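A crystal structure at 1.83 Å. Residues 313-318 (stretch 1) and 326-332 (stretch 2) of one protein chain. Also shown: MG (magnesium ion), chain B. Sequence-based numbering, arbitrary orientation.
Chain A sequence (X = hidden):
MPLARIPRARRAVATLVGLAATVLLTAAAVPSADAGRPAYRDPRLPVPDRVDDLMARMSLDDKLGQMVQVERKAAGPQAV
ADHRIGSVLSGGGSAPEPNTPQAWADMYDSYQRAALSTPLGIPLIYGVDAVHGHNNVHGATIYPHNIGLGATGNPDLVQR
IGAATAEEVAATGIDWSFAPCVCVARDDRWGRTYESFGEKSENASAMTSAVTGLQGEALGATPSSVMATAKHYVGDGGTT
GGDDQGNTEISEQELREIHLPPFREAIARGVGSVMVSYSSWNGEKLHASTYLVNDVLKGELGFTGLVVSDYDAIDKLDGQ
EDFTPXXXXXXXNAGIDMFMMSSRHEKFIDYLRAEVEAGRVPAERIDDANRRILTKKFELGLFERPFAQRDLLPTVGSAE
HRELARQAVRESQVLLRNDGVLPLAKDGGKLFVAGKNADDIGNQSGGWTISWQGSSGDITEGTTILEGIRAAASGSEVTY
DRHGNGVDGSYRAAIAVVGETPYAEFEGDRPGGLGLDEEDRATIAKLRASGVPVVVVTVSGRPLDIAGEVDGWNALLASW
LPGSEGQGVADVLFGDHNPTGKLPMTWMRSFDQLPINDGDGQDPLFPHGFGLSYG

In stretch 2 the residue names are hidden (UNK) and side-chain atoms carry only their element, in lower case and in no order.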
# COMPACT_ATOMS: atom_id res chain seq x y z
N ALA A 313 -14.14 -4.43 9.81
CA ALA A 313 -13.60 -3.74 10.98
C ALA A 313 -14.63 -3.57 12.09
O ALA A 313 -14.27 -3.58 13.28
CB ALA A 313 -13.05 -2.38 10.58
N ILE A 314 -15.90 -3.37 11.74
CA ILE A 314 -16.91 -3.20 12.79
C ILE A 314 -17.09 -4.50 13.56
O ILE A 314 -17.44 -4.49 14.75
CB ILE A 314 -18.25 -2.70 12.23
CG1 ILE A 314 -18.90 -3.74 11.31
CG2 ILE A 314 -18.08 -1.37 11.50
CD1 ILE A 314 -20.32 -3.40 10.94
N ASP A 315 -16.86 -5.64 12.90
CA ASP A 315 -16.93 -6.94 13.57
C ASP A 315 -16.00 -7.01 14.78
O ASP A 315 -16.29 -7.71 15.75
CB ASP A 315 -16.54 -8.06 12.61
CG ASP A 315 -17.29 -8.01 11.31
OD1 ASP A 315 -17.70 -6.91 10.88
OD2 ASP A 315 -17.45 -9.09 10.71
N LYS A 316 -14.87 -6.32 14.72
CA LYS A 316 -13.83 -6.47 15.72
C LYS A 316 -14.00 -5.53 16.90
O LYS A 316 -13.18 -5.56 17.82
CB LYS A 316 -12.45 -6.26 15.06
CG LYS A 316 -12.23 -7.11 13.82
CD LYS A 316 -10.93 -6.77 13.11
CE LYS A 316 -10.90 -7.39 11.71
NZ LYS A 316 -10.91 -8.88 11.69
N LEU A 317 -15.06 -4.72 16.90
CA LEU A 317 -15.24 -3.74 17.98
C LEU A 317 -15.39 -4.41 19.34
O LEU A 317 -14.81 -3.95 20.33
CB LEU A 317 -16.46 -2.86 17.69
CG LEU A 317 -16.27 -1.82 16.59
CD1 LEU A 317 -17.55 -1.06 16.37
CD2 LEU A 317 -15.15 -0.89 16.99
N ASP A 318 -16.18 -5.48 19.42
CA ASP A 318 -16.39 -6.18 20.68
C ASP A 318 -15.45 -7.37 20.86
O ASP A 318 -15.62 -8.14 21.82
CB ASP A 318 -17.85 -6.63 20.81
CG ASP A 318 -18.27 -7.62 19.72
OD1 ASP A 318 -17.40 -8.20 19.04
OD2 ASP A 318 -19.49 -7.81 19.56
N UNK A 326 -25.18 -3.54 17.86
CA UNK A 326 -24.43 -2.55 18.63
C UNK A 326 -23.21 -2.06 17.87
O UNK A 326 -22.85 -0.88 17.93
c UNK A 326 -25.14 -3.40 20.92
c UNK A 326 -23.99 -3.14 19.98
o UNK A 326 -26.26 -2.88 20.69
o UNK A 326 -24.93 -4.13 21.92
N UNK A 327 -22.53 -2.96 17.16
CA UNK A 327 -21.33 -2.55 16.44
C UNK A 327 -21.69 -1.72 15.22
O UNK A 327 -21.01 -0.73 14.92
o UNK A 327 -18.05 -6.01 17.28
c UNK A 327 -19.82 -4.41 17.25
c UNK A 327 -19.23 -5.77 16.94
o UNK A 327 -19.95 -6.59 16.35
c UNK A 327 -20.51 -3.78 16.05
N UNK A 328 -22.77 -2.08 14.52
CA UNK A 328 -23.28 -1.23 13.44
C UNK A 328 -23.57 0.17 13.97
O UNK A 328 -23.09 1.17 13.42
c UNK A 328 -24.52 -1.88 12.80
c UNK A 328 -25.11 -0.95 11.74
c UNK A 328 -24.17 -3.24 12.21
N UNK A 329 -24.36 0.26 15.04
CA UNK A 329 -24.72 1.56 15.61
C UNK A 329 -23.48 2.37 15.98
O UNK A 329 -23.36 3.54 15.61
c UNK A 329 -27.30 0.01 19.46
n UNK A 329 -26.37 -0.05 20.41
n UNK A 329 -28.05 -1.06 19.21
c UNK A 329 -25.96 2.66 17.60
c UNK A 329 -25.62 1.37 16.83
c UNK A 329 -26.69 2.34 18.92
n UNK A 329 -27.48 1.12 18.77
N UNK A 330 -22.55 1.75 16.72
CA UNK A 330 -21.40 2.50 17.22
C UNK A 330 -20.56 3.05 16.07
O UNK A 330 -20.06 4.18 16.14
c UNK A 330 -20.54 1.62 18.12
N UNK A 331 -20.40 2.27 15.00
CA UNK A 331 -19.49 2.68 13.94
C UNK A 331 -20.14 3.68 13.00
O UNK A 331 -19.50 4.66 12.58
o UNK A 331 -17.84 1.78 12.45
c UNK A 331 -19.01 1.46 13.17
N UNK A 332 -21.41 3.47 12.64
CA UNK A 332 -22.11 4.49 11.86
C UNK A 332 -22.15 5.81 12.61
O UNK A 332 -21.91 6.88 12.03
c UNK A 332 -23.52 4.00 11.47
c UNK A 332 -23.45 2.74 10.59
c UNK A 332 -24.27 5.10 10.74
MG MG B . -18.18 -8.45 16.83
O HOH W 1 -19.64 -10.08 17.38

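Position 326 carries two side-chain carbons, the second bearing two oxygens: a short carboxylate. It makes no contact with stretch 1 and is exposed, on a helix that began earlier in the chain. This is Asp326.

Position 327 has three side-chain carbons in a chain, the last carrying two oxygens, so the carboxylate stands one carbon farther from the backbone. Its CA-to-CB bond points toward stretch 1, and one oxygen lies 2.5 Å from the MG atom of the magnesium ion. The same oxygen accepts a hydrogen bond from the backbone N of Asp318 at 2.9 Å, with a nearly straight N-H...O angle of 158°. The chain length and the paired oxygens give Glu327, and the metal-bound atom is OE2. Its m, t start carries the acid out from the helix to the loop.

Position 328 shows one carbon carrying two more, a branch directly at CB and no polar atom. One of its methyls comes 4.1 Å from CD1 of Ile314, an apolar contact, although the CA-to-CB bond points away from the loop. This is Val328.

Position 329 is a long chain: three carbons, a nitrogen, then a carbon with two further nitrogens. That guanidinium group makes it Arg329, and it has no contact with stretch 1. It turns back along its own helix, where NH1 forms a salt bridge with OD1 of Asp326 at 2.8 Å; NH2 also donates to that OD1, at 3.0 Å.

Position 330 has a single side-chain carbon, directed toward the loop and 4.4 Å from CD1 of Leu317. With nothing beyond CB, it is Ala330.

Position 331 has one carbon and then one oxygen. The oxygen lies 3.3 Å from CG2 of Ile314, and the CB is 4.3 Å from CD1 of Leu317. A lone hydroxyl on an unbranched carbon means Ser331; its OG finds a hydrogen-bonding partner elsewhere in the structure.

Position 332 repeats the pattern of one carbon carrying two others, and it makes no contact with stretch 1. It is Val332.

The contact works by letting a metal gather oxygen atoms that would otherwise repel. OE2 of Glu327 lies 2.9 Å from O of Asp315 and 2.9 Å from OD1 of Asp318, and neither pair is a hydrogen bond. The MG atom accounts for the closeness: it binds O of Asp315 at 2.3 Å and OD1 of Asp318 at 2.4 Å; the O atom of water 1 lies 2.3 Å from MG, and two further ligands come from elsewhere in the structure. Water 1 also donates to Asp318, with 3.2 Å between the water O and Asp318 OD2. The hydrogen bond to N of Asp318 adds a directional tie, so OE2 serves metal and backbone at once. The design rule is one long acid reaching the ion, with the compact Val328, Ala330 and Ser331 meeting Ile314 and Leu317 beside this polar site, while the long Arg329 stays clear of stretch 1.

Stretch 2 (326-332) DEVRASV
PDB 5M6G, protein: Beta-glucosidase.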